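PDB 4PE6: putative ABC transporter, which probably binds a carbohydrate-like solute for uptake by an ABC transporter, and here holds a molecule of (2R,3S)-2,3,4-trihydroxybutanoic acid. Local coordinates for residues R319-V322 against E323-T327; A271-L274 against L275-R278; E166-K169 against K170-E174. All coordinates share one frame; numbering follows the deposited sequence.

All three contacts are local, between residues three to five apart: contacts 1 and 3 along a helix with regular i to i+4 bonding, contact 2 round a helix end. Each is partly buried. Contacts 1 and 2 touch directly: Arg319 NH2 is 2.8 Å from Asp273 OD1 in a salt bridge, tying helix 315-327 to the end of helix 263-275. Contact 3, on helix 159-173, stands apart, its nearest atoms about 19 Å from contact 1 and 27 Å from contact 2. It turns an apolar side to the fold and meets methyl to methyl. Contacts 1 and 2 also bury polar groups, Gln321 and Asp273, each with a bonded partner; contact 1 sets amide or ammonium against aliphatic carbon, contact 2 a charged network.

Contact 1: residues R319-V322 against E323-T327; sequences RQQV and EAIKT
The flat carboxamide of Gln321 meets Ile325 through its nitrogen: NE2 is 3.9 Å from Ile325 CG1 and equally far from CD1. The amide's polar atoms look outside this turn, OE1 accepting from Val332 N while NE2 gives a weak bond to Thr285 O. Two torsions explain the approach: CG stands anti to the backbone N (chi1 173°) and the chain then bends at chi2 (77°), bringing the amide beside the next turn, where the two side chains cross obliquely. Beneath them Ile325 N donates to Gln321 O at 2.9 Å, and Ile325 CG1 packs 3.3 Å from that same oxygen. With an alanine in place of Ile325, the amide of Gln321 would probably lose its aliphatic neighbour and a gap would open toward Met284 and Phe286. One residue on, Val322 and Lys326 run side by side; Val322 CG1 is 3.9 Å from Lys326 NZ, whose hydrogen bond goes to Asp279 O. Helix 315-327 thus lies on strand 283-290 through Gln321 and Ile325, while Val322 packs on Leu280 and Pro281 in the loop leading into that strand.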
# COMPACT_ATOMS: atom_id res chain seq x y z
N ARG A 319 0.91 -16.35 -11.83
CA ARG A 319 -0.01 -17.11 -12.68
C ARG A 319 -0.98 -17.96 -11.87
O ARG A 319 -2.17 -18.05 -12.22
CB ARG A 319 0.77 -17.98 -13.68
CG ARG A 319 1.28 -17.17 -14.87
CD ARG A 319 2.17 -18.01 -15.76
NE ARG A 319 2.72 -17.23 -16.87
CZ ARG A 319 3.62 -17.69 -17.72
NH1 ARG A 319 4.09 -18.92 -17.60
NH2 ARG A 319 4.05 -16.92 -18.71
N GLN A 320 -0.49 -18.57 -10.79
CA GLN A 320 -1.36 -19.32 -9.88
C GLN A 320 -2.48 -18.46 -9.34
O GLN A 320 -3.63 -18.89 -9.30
CB GLN A 320 -0.58 -19.87 -8.68
CG GLN A 320 0.27 -21.10 -8.97
CD GLN A 320 1.02 -21.54 -7.72
OE1 GLN A 320 0.52 -21.42 -6.59
NE2 GLN A 320 2.24 -22.06 -7.91
N GLN A 321 -2.14 -17.26 -8.88
CA GLN A 321 -3.15 -16.34 -8.33
C GLN A 321 -4.14 -15.91 -9.39
O GLN A 321 -5.33 -15.82 -9.11
CB GLN A 321 -2.50 -15.10 -7.68
CG GLN A 321 -3.50 -14.02 -7.24
CD GLN A 321 -4.25 -14.35 -5.96
OE1 GLN A 321 -3.83 -15.20 -5.17
NE2 GLN A 321 -5.36 -13.66 -5.73
N VAL A 322 -3.65 -15.66 -10.61
CA VAL A 322 -4.54 -15.34 -11.73
C VAL A 322 -5.50 -16.51 -11.99
O VAL A 322 -6.69 -16.30 -12.20
CB VAL A 322 -3.76 -14.97 -13.00
CG1 VAL A 322 -4.69 -14.77 -14.18
CG2 VAL A 322 -2.94 -13.69 -12.78
N GLU A 323 -4.98 -17.73 -11.95
CA GLU A 323 -5.83 -18.90 -12.16
C GLU A 323 -6.88 -19.05 -11.09
O GLU A 323 -8.02 -19.40 -11.39
CB GLU A 323 -4.99 -20.17 -12.29
CG GLU A 323 -4.53 -20.41 -13.71
CD GLU A 323 -5.69 -20.73 -14.65
OE1 GLU A 323 -6.49 -21.64 -14.32
OE2 GLU A 323 -5.81 -20.07 -15.70
N ALA A 324 -6.51 -18.78 -9.84
CA ALA A 324 -7.47 -18.75 -8.74
C ALA A 324 -8.53 -17.67 -8.93
O ALA A 324 -9.69 -17.89 -8.60
CB ALA A 324 -6.76 -18.57 -7.40
N ILE A 325 -8.14 -16.52 -9.45
CA ILE A 325 -9.10 -15.44 -9.70
C ILE A 325 -10.07 -15.84 -10.82
O ILE A 325 -11.26 -15.68 -10.68
CB ILE A 325 -8.39 -14.11 -10.06
CG1 ILE A 325 -7.67 -13.55 -8.83
CG2 ILE A 325 -9.38 -13.08 -10.60
CD1 ILE A 325 -6.76 -12.36 -9.13
N LYS A 326 -9.54 -16.36 -11.93
CA LYS A 326 -10.37 -16.73 -13.08
C LYS A 326 -11.34 -17.83 -12.72
O LYS A 326 -12.51 -17.78 -13.10
CB LYS A 326 -9.51 -17.23 -14.24
CG LYS A 326 -8.80 -16.14 -15.02
CD LYS A 326 -7.94 -16.75 -16.11
CE LYS A 326 -7.46 -15.71 -17.10
NZ LYS A 326 -6.10 -16.03 -17.63
N THR A 327 -10.85 -18.83 -11.99
CA THR A 327 -11.67 -19.98 -11.63
C THR A 327 -12.44 -19.75 -10.34
O THR A 327 -13.21 -20.61 -9.93
CB THR A 327 -10.80 -21.25 -11.46
OG1 THR A 327 -9.91 -21.09 -10.35
CG2 THR A 327 -10.01 -21.56 -12.75

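Contact 2: residues A271-L274 against L275-R278; sequences ALDL and LEGR
Arg278 N and Gly277 N fold back onto Asp273 and Leu274 in a Schellman motif that ends helix 263-275. The nested pair of bonds is the evidence: Arg278 N to Asp273 O is 3.0 Å and Gly277 N to Leu274 O is 3.1 Å, with Gly277 at positive phi (83°) as the C-prime residue. The second donor stands well above the carbonyl plane of Leu274.

The closely packed side begins at the backbone. Leu275 CG lies 3.3 Å from Ala271 O, beside the bond that Leu275 N gives to that oxygen, and Arg278 CB comes within 3.2 Å of Asp273 O. Ala271 rests on Ala84 and Leu86, and Leu274 on Val110 and Lys108, so that the helix covers strands 84-88 and 108-112. The carboxylate of Asp273 is buried too: Phe318 of helix 315-327 packs on its side chain, and the extended Arg278 chain closes over it, CD 3.5 Å from Asp273 CG.

Glu276, Gly277 and Arg278 form the exposed side. The guanidinium of Arg278 receives Glu276 at the edge: NE donates to Glu276 OE1 at 3.0 Å and nearly straight (171°), although it meets that oxygen from above the carboxylate plane. By contrast, Asp273 OD1 lies 3.8 Å from Arg278 NE and well out of the guanidinium plane, a long, purely electrostatic pairing. Stronger partners for OD1 come from helix 315-327, where Arg315 and Arg319 both reach it; Arg315 also bridges to Glu276 OE2. These arginines probably offset the repulsion expected between the neighbouring carboxylates of Asp273 and Glu276.

A water joins the two segments, donating to Leu274 O and, at 2.8 Å, to Arg278 O.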
# COMPACT_ATOMS: atom_id res chain seq x y z
N ALA A 271 2.29 -7.60 -16.90
CA ALA A 271 2.70 -6.92 -18.13
C ALA A 271 3.38 -7.88 -19.10
O ALA A 271 3.09 -7.85 -20.30
CB ALA A 271 3.59 -5.72 -17.83
N LEU A 272 4.29 -8.72 -18.60
CA LEU A 272 5.01 -9.62 -19.46
C LEU A 272 4.06 -10.66 -20.07
O LEU A 272 4.22 -11.01 -21.23
CB LEU A 272 6.13 -10.34 -18.71
CG LEU A 272 7.26 -9.45 -18.20
CD1 LEU A 272 8.34 -10.34 -17.58
CD2 LEU A 272 7.85 -8.59 -19.28
N ASP A 273 3.07 -11.10 -19.32
CA ASP A 273 2.09 -12.05 -19.86
C ASP A 273 1.23 -11.38 -20.93
O ASP A 273 0.93 -11.97 -21.99
CB ASP A 273 1.25 -12.69 -18.75
CG ASP A 273 1.95 -13.91 -18.11
OD1 ASP A 273 3.05 -14.29 -18.58
OD2 ASP A 273 1.42 -14.51 -17.16
N LEU A 274 0.87 -10.13 -20.67
CA LEU A 274 0.11 -9.34 -21.62
C LEU A 274 0.89 -9.19 -22.92
O LEU A 274 0.33 -9.31 -24.02
CB LEU A 274 -0.22 -7.97 -21.01
CG LEU A 274 -1.34 -7.96 -19.96
CD1 LEU A 274 -1.57 -6.55 -19.47
CD2 LEU A 274 -2.64 -8.52 -20.48
N LEU A 275 2.19 -8.93 -22.79
CA LEU A 275 3.04 -8.69 -23.96
C LEU A 275 3.23 -9.92 -24.84
O LEU A 275 3.52 -9.78 -26.04
CB LEU A 275 4.41 -8.15 -23.51
CG LEU A 275 4.38 -6.68 -23.08
CD1 LEU A 275 5.73 -6.29 -22.45
CD2 LEU A 275 4.03 -5.78 -24.26
N GLU A 276 3.08 -11.12 -24.28
CA GLU A 276 3.13 -12.33 -25.10
C GLU A 276 1.75 -12.88 -25.48
O GLU A 276 1.59 -14.06 -25.78
CB GLU A 276 4.02 -13.40 -24.43
CG GLU A 276 3.58 -13.91 -23.07
CD GLU A 276 4.48 -15.06 -22.58
OE1 GLU A 276 4.02 -16.23 -22.50
OE2 GLU A 276 5.67 -14.79 -22.33
N GLY A 277 0.74 -12.01 -25.46
CA GLY A 277 -0.60 -12.36 -25.96
C GLY A 277 -1.55 -13.10 -25.03
O GLY A 277 -2.61 -13.59 -25.47
N ARG A 278 -1.20 -13.18 -23.75
CA ARG A 278 -2.02 -13.90 -22.79
C ARG A 278 -3.14 -13.01 -22.30
O ARG A 278 -3.01 -11.80 -22.23
CB ARG A 278 -1.21 -14.38 -21.60
CG ARG A 278 -0.16 -15.42 -21.94
CD ARG A 278 0.53 -15.86 -20.67
NE ARG A 278 1.54 -16.86 -20.97
CZ ARG A 278 1.52 -18.14 -20.61
NH1 ARG A 278 0.54 -18.65 -19.87
NH2 ARG A 278 2.51 -18.92 -21.00
O HOH W 1 -2.35 -9.79 -24.10

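Contact 3: residues E166-K169 against K170-E174; sequences ETTK and KILAE
Lys170 N, Ile171 N, Leu172 N and Ala173 N donate to Glu166 O, Thr167 O, Thr168 O and Lys169 O in turn, each at 3.0 Å, the even i to i+4 spacing of a regular alpha helix. The bond from Ile171 N to Thr167 O is the straightest of the four (169°). These residues belong to the C-terminal half of helix 159-173, the crossover helix of the beta-alpha-beta unit formed with strands 147-153 and 178-185.

Two threonine-aliphatic pairs follow the same spacing. Thr167 CG2 lies 4.0 Å from Ile171 CD1, and Thr168 CG2 is 4.1 Å from Leu172 CD1; in both, the side chains run alongside and point the same way. A chi1 of -57° in each threonine sets its methyl anti to the backbone N and its hydroxyl beside that N, within bonding distance of the preceding turn: Thr167 OG1 bonds to Glu163 O and Thr168 OG1 to Met164 O. The first pair packs on helix 128-142, with Ile171 against Thr133 and Leu140, whereas Leu172 of the second leans on Val178 and Thr180 of strand 178-185.

On the exposed side, Lys169 bends at chi3 and places NZ 3.0 Å from Glu166 OE2, a salt bridge that meets the carboxylate on its syn side but tilted out of its plane. Lys170 touches the preceding turn through CB, 3.4 Å from Thr167 O.

The chemistry therefore divides round the helix. The threonines satisfy their hydroxyls within their own helix and offer methyls to the aliphatic packing, so these polar residues can sit against neighbouring elements, while Glu166 and Lys169 pair their charges on the exposed side.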
# COMPACT_ATOMS: atom_id res chain seq x y z
N GLU A 166 -13.81 5.98 3.82
CA GLU A 166 -15.23 5.67 3.90
C GLU A 166 -15.44 4.45 4.76
O GLU A 166 -16.37 4.41 5.58
CB GLU A 166 -15.86 5.44 2.52
CG GLU A 166 -15.85 6.66 1.63
CD GLU A 166 -16.57 7.82 2.27
OE1 GLU A 166 -17.76 7.65 2.64
OE2 GLU A 166 -15.95 8.90 2.42
N THR A 167 -14.59 3.44 4.59
CA THR A 167 -14.71 2.22 5.37
C THR A 167 -14.48 2.52 6.86
O THR A 167 -15.27 2.11 7.71
CB THR A 167 -13.75 1.12 4.90
OG1 THR A 167 -13.96 0.85 3.51
CG2 THR A 167 -13.95 -0.15 5.66
N THR A 168 -13.43 3.28 7.17
CA THR A 168 -13.15 3.63 8.56
C THR A 168 -14.33 4.37 9.20
O THR A 168 -14.68 4.08 10.33
CB THR A 168 -11.89 4.49 8.69
OG1 THR A 168 -10.77 3.80 8.13
CG2 THR A 168 -11.60 4.76 10.16
N LYS A 169 -14.94 5.30 8.47
CA LYS A 169 -16.08 6.04 9.02
C LYS A 169 -17.26 5.10 9.27
O LYS A 169 -17.93 5.18 10.30
CB LYS A 169 -16.48 7.19 8.10
CG LYS A 169 -15.48 8.35 8.07
CD LYS A 169 -16.00 9.53 7.27
CE LYS A 169 -16.19 9.17 5.81
NZ LYS A 169 -16.46 10.36 4.94
N LYS A 170 -17.50 4.21 8.32
CA LYS A 170 -18.58 3.23 8.45
C LYS A 170 -18.43 2.35 9.69
O LYS A 170 -19.39 2.15 10.43
CB LYS A 170 -18.63 2.35 7.21
CG LYS A 170 -19.86 1.48 7.17
CD LYS A 170 -19.82 0.53 5.99
CE LYS A 170 -21.04 -0.38 5.98
NZ LYS A 170 -20.65 -1.79 5.68
N ILE A 171 -17.24 1.82 9.91
CA ILE A 171 -16.97 1.01 11.07
C ILE A 171 -17.13 1.85 12.34
O ILE A 171 -17.74 1.39 13.31
CB ILE A 171 -15.58 0.35 10.98
CG1 ILE A 171 -15.59 -0.66 9.84
CG2 ILE A 171 -15.18 -0.30 12.30
CD1 ILE A 171 -14.20 -1.17 9.47
N LEU A 172 -16.61 3.07 12.35
CA LEU A 172 -16.75 3.93 13.52
C LEU A 172 -18.22 4.15 13.88
O LEU A 172 -18.57 4.19 15.05
CB LEU A 172 -16.09 5.28 13.31
CG LEU A 172 -14.58 5.27 13.50
CD1 LEU A 172 -14.00 6.55 12.93
CD2 LEU A 172 -14.23 5.12 14.97
N ALA A 173 -19.07 4.27 12.87
CA ALA A 173 -20.50 4.50 13.08
C ALA A 173 -21.18 3.34 13.83
O ALA A 173 -22.24 3.53 14.44
CB ALA A 173 -21.19 4.76 11.75
N GLU A 174 -20.59 2.16 13.76
CA GLU A 174 -21.09 0.99 14.48
C GLU A 174 -20.69 0.98 15.96
O GLU A 174 -21.16 0.13 16.71
CB GLU A 174 -20.59 -0.29 13.82
CG GLU A 174 -21.09 -0.45 12.40
CD GLU A 174 -20.45 -1.61 11.67
OE1 GLU A 174 -19.61 -2.33 12.28
OE2 GLU A 174 -20.79 -1.78 10.49